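Long-range contact in bacterial leucyl aminopeptidase (Legionella pneumophila, PDB 6ESL), which probably removes N-terminal residues such as leucine from peptides as a secreted zinc aminopeptidase of family M28, contributing to nutrient acquisition during infection of amoebas: residues Ile128-Thr141 / Met368-Ser380. Sequence-based numbering, arbitrary orientation.
Sequences IVSDNIWQTLTHMT and MDLLNLEHMTNFS
W134 takes the methyl of M368 over one face and that of M376 at its edge, where helix segments 130-141 and 373-380 of the M28 peptidase fold cross at 105°. CE of M368 stands 4.1 Å from the centroid of the six-membered ring, a CH-pi contact, and also meets CG of L137. The bend at chi3 (72°) turns this methyl back over the indole. M376 CE lies 3.9 Å from W134 CE3, and its sulfur touches L137 CD2, which in turn meets CD1 of L371.

Farther along, I133 is a knob in the hole formed by L373, M376, T377 and S380, its CD1 3.7 Å from S380 CB. I133, in the first turn of helix 130-142, thus fits between the first two turns of the C-terminal helix 373-391. Beside it, T377 OG1 lies 2.7 Å from S130 OG.

Helix 220-239 helps position both partners: E232 accepts from V129 N and N132 ND2, while S229 O receives the hydroxyl of S380. Backbone carbonyls orient the threonines at the interface. T138 OG1 donates to W134 O, and T377 OG1 donates to L373 O from above the carbonyl plane, T377 N reaching the same oxygen from the opposite face.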
ATOM      1  N   ILE B 128      13.361   3.611 -26.573  1.00 46.98           N
ATOM      2  CA  ILE B 128      12.711   2.298 -26.563  1.00 44.61           C
ATOM      3  C   ILE B 128      12.182   2.122 -27.919  1.00 44.48           C
ATOM      4  O   ILE B 128      11.620   3.100 -28.466  1.00 45.06           O
ATOM      5  CB  ILE B 128      11.480   2.249 -25.585  1.00 42.73           C
ATOM      6  CG1 ILE B 128      11.912   2.370 -24.111  1.00 45.28           C
ATOM      7  CG2 ILE B 128      10.642   0.983 -25.795  1.00 40.13           C
ATOM      8  CD1 ILE B 128      12.556   1.115 -23.596  1.00 47.33           C
ATOM      9  N   VAL B 129      12.378   0.925 -28.481  1.00 42.49           N
ATOM     10  CA  VAL B 129      11.919   0.598 -29.823  1.00 43.92           C
ATOM     11  C   VAL B 129      10.960  -0.549 -29.674  1.00 41.18           C
ATOM     12  O   VAL B 129      11.363  -1.674 -29.292  1.00 41.05           O
ATOM     13  CB  VAL B 129      13.068   0.194 -30.779  1.00 45.90           C
ATOM     14  CG1 VAL B 129      12.580  -0.164 -32.172  1.00 47.19           C
ATOM     15  CG2 VAL B 129      14.086   1.303 -30.858  1.00 48.09           C
ATOM     16  N   SER B 130       9.689  -0.259 -29.990  1.00 40.47           N
ATOM     17  CA  SER B 130       8.588  -1.223 -29.865  1.00 38.80           C
ATOM     18  C   SER B 130       8.842  -2.446 -30.681  1.00 38.40           C
ATOM     19  O   SER B 130       8.624  -3.616 -30.228  1.00 36.53           O
ATOM     20  CB  SER B 130       7.240  -0.571 -30.255  1.00 38.75           C
ATOM     21  OG  SER B 130       6.965   0.342 -29.196  1.00 36.69           O
ATOM     22  N   ASP B 131       9.316  -2.207 -31.898  1.00 38.07           N
ATOM     23  CA  ASP B 131       9.590  -3.296 -32.778  1.00 38.53           C
ATOM     24  C   ASP B 131      10.570  -4.369 -32.213  1.00 35.95           C
ATOM     25  O   ASP B 131      10.401  -5.537 -32.514  1.00 34.37           O
ATOM     26  CB  ASP B 131      10.048  -2.841 -34.223  1.00 42.19           C
ATOM     27  CG  ASP B 131      10.163  -4.042 -35.115  1.00 45.63           C
ATOM     28  OD1 ASP B 131       9.096  -4.683 -35.388  1.00 46.89           O
ATOM     29  OD2 ASP B 131      11.340  -4.464 -35.402  1.00 50.78           O
ATOM     30  N   ASN B 132      11.534  -3.957 -31.403  1.00 35.86           N
ATOM     31  CA  ASN B 132      12.534  -4.872 -30.831  1.00 36.06           C
ATOM     32  C   ASN B 132      11.807  -5.830 -29.880  1.00 34.29           C
ATOM     33  O   ASN B 132      12.076  -7.070 -29.869  1.00 34.28           O
ATOM     34  CB  ASN B 132      13.574  -4.065 -30.015  1.00 36.78           C
ATOM     35  CG  ASN B 132      14.573  -3.346 -30.872  1.00 38.44           C
ATOM     36  OD1 ASN B 132      14.625  -3.613 -32.072  1.00 39.14           O
ATOM     37  ND2 ASN B 132      15.413  -2.493 -30.280  1.00 38.17           N
ATOM     38  N   ILE B 133      10.831  -5.273 -29.146  1.00 32.64           N
ATOM     39  CA  ILE B 133      10.062  -6.063 -28.214  1.00 31.40           C
ATOM     40  C   ILE B 133       9.329  -7.165 -28.992  1.00 31.54           C
ATOM     41  O   ILE B 133       9.364  -8.361 -28.646  1.00 31.49           O
ATOM     42  CB  ILE B 133       9.051  -5.188 -27.347  1.00 31.10           C
ATOM     43  CG1 ILE B 133       9.829  -4.272 -26.424  1.00 31.38           C
ATOM     44  CG2 ILE B 133       8.195  -6.146 -26.496  1.00 28.86           C
ATOM     45  CD1 ILE B 133       9.029  -3.119 -25.866  1.00 31.93           C
ATOM     46  N   TRP B 134       8.654  -6.768 -30.050  1.00 31.87           N
ATOM     47  CA  TRP B 134       7.861  -7.666 -30.874  1.00 33.98           C
ATOM     48  C   TRP B 134       8.772  -8.760 -31.514  1.00 36.32           C
ATOM     49  O   TRP B 134       8.389  -9.936 -31.596  1.00 35.06           O
ATOM     50  CB  TRP B 134       7.125  -6.837 -31.996  1.00 36.30           C
ATOM     51  CG  TRP B 134       6.113  -7.626 -32.739  1.00 38.62           C
ATOM     52  CD1 TRP B 134       6.257  -8.146 -33.998  1.00 41.21           C
ATOM     53  CD2 TRP B 134       4.793  -8.013 -32.286  1.00 39.91           C
ATOM     54  NE1 TRP B 134       5.106  -8.833 -34.347  1.00 41.84           N
ATOM     55  CE2 TRP B 134       4.189  -8.747 -33.332  1.00 41.25           C
ATOM     56  CE3 TRP B 134       4.047  -7.790 -31.081  1.00 38.42           C
ATOM     57  CZ2 TRP B 134       2.896  -9.307 -33.230  1.00 41.33           C
ATOM     58  CZ3 TRP B 134       2.758  -8.316 -30.981  1.00 37.53           C
ATOM     59  CH2 TRP B 134       2.190  -9.077 -32.059  1.00 41.63           C
ATOM     60  N   GLN B 135       9.976  -8.362 -31.946  1.00 37.97           N
ATOM     61  CA  GLN B 135      10.952  -9.302 -32.531  1.00 40.98           C
ATOM     62  C   GLN B 135      11.447 -10.358 -31.525  1.00 37.74           C
ATOM     63  O   GLN B 135      11.504 -11.547 -31.840  1.00 36.45           O
ATOM     64  CB  GLN B 135      12.141  -8.540 -33.120  1.00 45.72           C
ATOM     65  CG  GLN B 135      11.788  -7.672 -34.317  1.00 52.19           C
ATOM     66  CD  GLN B 135      11.213  -8.473 -35.469  1.00 53.97           C
ATOM     67  OE1 GLN B 135      11.675  -9.575 -35.764  1.00 55.66           O
ATOM     68  NE2 GLN B 135      10.201  -7.920 -36.126  1.00 51.74           N
ATOM     69  N   THR B 136      11.799  -9.912 -30.319  1.00 36.90           N
ATOM     70  CA  THR B 136      12.172 -10.811 -29.210  1.00 35.47           C
ATOM     71  C   THR B 136      11.070 -11.799 -28.898  1.00 34.17           C
ATOM     72  O   THR B 136      11.284 -13.011 -28.723  1.00 33.20           O
ATOM     73  CB  THR B 136      12.555  -9.990 -27.985  1.00 34.24           C
ATOM     74  OG1 THR B 136      13.692  -9.192 -28.304  1.00 33.82           O
ATOM     75  CG2 THR B 136      12.900 -10.886 -26.799  1.00 33.17           C
ATOM     76  N   LEU B 137       9.860 -11.296 -28.829  1.00 35.06           N
ATOM     77  CA  LEU B 137       8.657 -12.107 -28.553  1.00 33.82           C
ATOM     78  C   LEU B 137       8.384 -13.134 -29.679  1.00 34.59           C
ATOM     79  O   LEU B 137       7.987 -14.305 -29.450  1.00 32.04           O
ATOM     80  CB  LEU B 137       7.485 -11.195 -28.325  1.00 32.89           C
ATOM     81  CG  LEU B 137       6.234 -11.915 -27.818  1.00 34.49           C
ATOM     82  CD1 LEU B 137       6.408 -12.744 -26.582  1.00 34.22           C
ATOM     83  CD2 LEU B 137       5.200 -10.867 -27.539  1.00 36.40           C
ATOM     84  N   THR B 138       8.617 -12.689 -30.906  1.00 33.87           N
ATOM     85  CA  THR B 138       8.528 -13.608 -32.046  1.00 36.04           C
ATOM     86  C   THR B 138       9.470 -14.765 -31.827  1.00 34.94           C
ATOM     87  O   THR B 138       9.066 -15.903 -31.924  1.00 34.42           O
ATOM     88  CB  THR B 138       8.763 -12.852 -33.359  1.00 36.39           C
ATOM     89  OG1 THR B 138       7.676 -11.907 -33.490  1.00 37.62           O
ATOM     90  CG2 THR B 138       8.846 -13.808 -34.620  1.00 38.04           C
ATOM     91  N   HIS B 139      10.709 -14.474 -31.500  1.00 37.25           N
ATOM     92  CA  HIS B 139      11.668 -15.575 -31.319  1.00 38.86           C
ATOM     93  C   HIS B 139      11.279 -16.432 -30.110  1.00 36.62           C
ATOM     94  O   HIS B 139      11.201 -17.665 -30.182  1.00 36.48           O
ATOM     95  CB  HIS B 139      13.043 -15.001 -31.108  1.00 43.18           C
ATOM     96  CG  HIS B 139      14.103 -16.058 -31.091  1.00 48.10           C
ATOM     97  ND1 HIS B 139      14.416 -16.768 -29.941  1.00 49.52           N
ATOM     98  CD2 HIS B 139      14.839 -16.604 -32.094  1.00 47.10           C
ATOM     99  CE1 HIS B 139      15.324 -17.681 -30.240  1.00 48.65           C
ATOM    100  NE2 HIS B 139      15.605 -17.590 -31.522  1.00 47.91           N
ATOM    101  N   MET B 140      10.947 -15.802 -28.973  1.00 35.41           N
ATOM    102  CA  MET B 140      10.679 -16.619 -27.749  1.00 34.12           C
ATOM    103  C   MET B 140       9.498 -17.517 -27.978  1.00 31.60           C
ATOM    104  O   MET B 140       9.553 -18.677 -27.601  1.00 31.58           O
ATOM    105  CB  MET B 140      10.415 -15.739 -26.529  1.00 35.41           C
ATOM    106  CG  MET B 140      11.672 -15.090 -25.997  1.00 39.14           C
ATOM    107  SD  MET B 140      11.442 -14.343 -24.360  1.00 38.36           S
ATOM    108  CE  MET B 140      11.343 -15.761 -23.252  1.00 37.53           C
ATOM    109  N   THR B 141       8.451 -17.009 -28.625  1.00 30.81           N
ATOM    110  CA  THR B 141       7.250 -17.823 -28.824  1.00 32.38           C
ATOM    111  C   THR B 141       7.397 -18.927 -29.892  1.00 34.84           C
ATOM    112  O   THR B 141       6.531 -19.772 -30.025  1.00 36.40           O
ATOM    113  CB  THR B 141       6.024 -16.988 -29.158  1.00 32.97           C
ATOM    114  OG1 THR B 141       6.226 -16.208 -30.384  1.00 33.58           O
ATOM    115  CG2 THR B 141       5.653 -16.010 -28.010  1.00 31.56           C
ATOM    116  N   MET B 368       0.838 -14.376 -29.468  1.00 32.96           N
ATOM    117  CA  MET B 368       1.284 -13.030 -29.686  1.00 35.24           C
ATOM    118  C   MET B 368       0.201 -12.092 -30.236  1.00 34.61           C
ATOM    119  O   MET B 368       0.083 -10.957 -29.848  1.00 32.70           O
ATOM    120  CB  MET B 368       2.324 -13.151 -30.753  1.00 36.72           C
ATOM    121  CG  MET B 368       3.530 -13.840 -30.322  1.00 39.41           C
ATOM    122  SD  MET B 368       4.640 -13.994 -31.689  1.00 39.27           S
ATOM    123  CE  MET B 368       5.077 -12.311 -31.737  1.00 38.55           C
ATOM    124  N   ASP B 369      -0.621 -12.612 -31.117  1.00 36.65           N
ATOM    125  CA  ASP B 369      -1.686 -11.872 -31.758  1.00 41.19           C
ATOM    126  C   ASP B 369      -2.793 -11.373 -30.860  1.00 39.98           C
ATOM    127  O   ASP B 369      -3.530 -10.532 -31.266  1.00 40.59           O
ATOM    128  CB  ASP B 369      -2.221 -12.617 -32.961  1.00 47.77           C
ATOM    129  CG  ASP B 369      -1.244 -12.623 -34.095  1.00 54.17           C
ATOM    130  OD1 ASP B 369      -0.296 -11.844 -34.078  1.00 57.98           O
ATOM    131  OD2 ASP B 369      -1.409 -13.413 -35.015  1.00 64.08           O
ATOM    132  N   LEU B 370      -2.972 -11.986 -29.700  1.00 37.22           N
ATOM    133  CA  LEU B 370      -3.917 -11.519 -28.722  1.00 37.83           C
ATOM    134  C   LEU B 370      -3.344 -10.365 -27.844  1.00 33.77           C
ATOM    135  O   LEU B 370      -4.058  -9.781 -27.111  1.00 33.45           O
ATOM    136  CB  LEU B 370      -4.414 -12.697 -27.907  1.00 38.79           C
ATOM    137  CG  LEU B 370      -5.002 -13.824 -28.747  1.00 40.35           C
ATOM    138  CD1 LEU B 370      -5.009 -15.158 -28.067  1.00 40.89           C
ATOM    139  CD2 LEU B 370      -6.363 -13.530 -29.322  1.00 45.50           C
ATOM    140  N   LEU B 371      -2.054 -10.085 -27.934  1.00 32.61           N
ATOM    141  CA  LEU B 371      -1.376  -9.045 -27.172  1.00 31.30           C
ATOM    142  C   LEU B 371      -1.372  -7.649 -27.794  1.00 32.03           C
ATOM    143  O   LEU B 371      -1.653  -7.513 -28.931  1.00 36.93           O
ATOM    144  CB  LEU B 371       0.038  -9.444 -26.809  1.00 31.38           C
ATOM    145  CG  LEU B 371       0.257 -10.844 -26.243  1.00 30.82           C
ATOM    146  CD1 LEU B 371       1.711 -11.063 -25.927  1.00 31.19           C
ATOM    147  CD2 LEU B 371      -0.612 -11.096 -25.047  1.00 30.28           C
ATOM    148  N   ASN B 372      -1.019  -6.643 -27.019  1.00 30.68           N
ATOM    149  CA  ASN B 372      -1.020  -5.249 -27.415  1.00 29.93           C
ATOM    150  C   ASN B 372       0.403  -4.697 -27.219  1.00 29.55           C
ATOM    151  O   ASN B 372       0.970  -4.626 -26.095  1.00 28.71           O
ATOM    152  CB  ASN B 372      -1.987  -4.535 -26.523  1.00 29.94           C
ATOM    153  CG  ASN B 372      -2.150  -3.072 -26.858  1.00 31.49           C
ATOM    154  OD1 ASN B 372      -1.266  -2.240 -26.583  1.00 29.25           O
ATOM    155  ND2 ASN B 372      -3.352  -2.738 -27.379  1.00 31.88           N
ATOM    156  N   LEU B 373       0.972  -4.243 -28.316  1.00 30.08           N
ATOM    157  CA  LEU B 373       2.372  -3.835 -28.306  1.00 31.09           C
ATOM    158  C   LEU B 373       2.571  -2.539 -27.573  1.00 29.66           C
ATOM    159  O   LEU B 373       3.613  -2.371 -26.917  1.00 29.37           O
ATOM    160  CB  LEU B 373       2.967  -3.800 -29.742  1.00 32.19           C
ATOM    161  CG  LEU B 373       4.388  -3.333 -29.904  1.00 33.79           C
ATOM    162  CD1 LEU B 373       5.294  -4.223 -29.073  1.00 33.11           C
ATOM    163  CD2 LEU B 373       4.705  -3.475 -31.427  1.00 34.96           C
ATOM    164  N   GLU B 374       1.580  -1.665 -27.577  1.00 28.80           N
ATOM    165  CA  GLU B 374       1.696  -0.435 -26.823  1.00 29.89           C
ATOM    166  C   GLU B 374       1.798  -0.787 -25.293  1.00 28.02           C
ATOM    167  O   GLU B 374       2.558  -0.184 -24.607  1.00 27.81           O
ATOM    168  CB  GLU B 374       0.495   0.453 -27.046  1.00 32.55           C
ATOM    169  CG  GLU B 374       0.603   1.771 -26.339  1.00 35.72           C
ATOM    170  CD  GLU B 374      -0.569   2.672 -26.622  1.00 38.71           C
ATOM    171  OE1 GLU B 374      -0.542   3.317 -27.678  1.00 41.78           O
ATOM    172  OE2 GLU B 374      -1.516   2.729 -25.815  1.00 43.79           O
ATOM    173  N   HIS B 375       1.011  -1.739 -24.829  1.00 26.87           N
ATOM    174  CA  HIS B 375       1.058  -2.171 -23.421  1.00 25.99           C
ATOM    175  C   HIS B 375       2.453  -2.713 -23.076  1.00 25.72           C
ATOM    176  O   HIS B 375       3.059  -2.280 -22.172  1.00 23.82           O
ATOM    177  CB  HIS B 375       0.046  -3.271 -23.207  1.00 25.62           C
ATOM    178  CG  HIS B 375      -0.682  -3.201 -21.898  1.00 25.53           C
ATOM    179  ND1 HIS B 375      -1.163  -4.309 -21.246  1.00 25.69           N
ATOM    180  CD2 HIS B 375      -1.056  -2.145 -21.153  1.00 25.38           C
ATOM    181  CE1 HIS B 375      -1.783  -3.943 -20.150  1.00 24.02           C
ATOM    182  NE2 HIS B 375      -1.730  -2.634 -20.067  1.00 26.34           N
ATOM    183  N   MET B 376       2.995  -3.571 -23.920  1.00 26.35           N
ATOM    184  CA  MET B 376       4.316  -4.147 -23.691  1.00 26.97           C
ATOM    185  C   MET B 376       5.368  -3.091 -23.660  1.00 26.74           C
ATOM    186  O   MET B 376       6.288  -3.148 -22.908  1.00 25.02           O
ATOM    187  CB  MET B 376       4.657  -5.198 -24.737  1.00 28.13           C
ATOM    188  CG  MET B 376       3.837  -6.455 -24.624  1.00 28.77           C
ATOM    189  SD  MET B 376       4.324  -7.881 -25.597  1.00 29.48           S
ATOM    190  CE  MET B 376       3.836  -7.409 -27.238  1.00 29.45           C
ATOM    191  N   THR B 377       5.218  -2.121 -24.533  1.00 28.00           N
ATOM    192  CA  THR B 377       6.154  -0.962 -24.594  1.00 30.52           C
ATOM    193  C   THR B 377       6.082  -0.114 -23.303  1.00 29.15           C
ATOM    194  O   THR B 377       7.087   0.324 -22.738  1.00 28.94           O
ATOM    195  CB  THR B 377       5.860  -0.094 -25.863  1.00 30.85           C
ATOM    196  OG1 THR B 377       6.005  -0.915 -27.018  1.00 31.42           O
ATOM    197  CG2 THR B 377       6.745   1.016 -25.969  1.00 32.46           C
ATOM    198  N   ASN B 378       4.875   0.077 -22.796  1.00 30.15           N
ATOM    199  CA  ASN B 378       4.669   0.808 -21.543  1.00 28.05           C
ATOM    200  C   ASN B 378       5.354   0.142 -20.348  1.00 26.63           C
ATOM    201  O   ASN B 378       5.961   0.822 -19.517  1.00 26.79           O
ATOM    202  CB  ASN B 378       3.152   1.029 -21.283  1.00 28.53           C
ATOM    203  CG  ASN B 378       2.558   2.170 -22.117  1.00 31.07           C
ATOM    204  OD1 ASN B 378       1.283   2.328 -22.204  1.00 31.74           O
ATOM    205  ND2 ASN B 378       3.430   2.971 -22.763  1.00 28.26           N
ATOM    206  N   PHE B 379       5.273  -1.157 -20.283  1.00 25.37           N
ATOM    207  CA  PHE B 379       6.001  -1.906 -19.264  1.00 24.57           C
ATOM    208  C   PHE B 379       7.511  -1.837 -19.402  1.00 25.90           C
ATOM    209  O   PHE B 379       8.215  -1.620 -18.376  1.00 25.76           O
ATOM    210  CB  PHE B 379       5.490  -3.365 -19.166  1.00 23.15           C
ATOM    211  CG  PHE B 379       4.160  -3.467 -18.505  1.00 21.39           C
ATOM    212  CD1 PHE B 379       4.039  -3.527 -17.114  1.00 22.19           C
ATOM    213  CD2 PHE B 379       3.038  -3.479 -19.252  1.00 21.52           C
ATOM    214  CE1 PHE B 379       2.754  -3.687 -16.516  1.00 21.64           C
ATOM    215  CE2 PHE B 379       1.742  -3.462 -18.667  1.00 21.81           C
ATOM    216  CZ  PHE B 379       1.620  -3.569 -17.305  1.00 20.57           C
ATOM    217  N   SER B 380       7.987  -1.818 -20.667  1.00 27.28           N
ATOM    218  CA  SER B 380       9.401  -1.670 -20.919  1.00 28.26           C
ATOM    219  C   SER B 380       9.854  -0.303 -20.436  1.00 29.58           C
ATOM    220  O   SER B 380      10.935  -0.143 -19.797  1.00 30.40           O
ATOM    221  CB  SER B 380       9.679  -1.940 -22.405  1.00 30.03           C
ATOM    222  OG  SER B 380      11.058  -2.059 -22.622  1.00 33.45           O
TER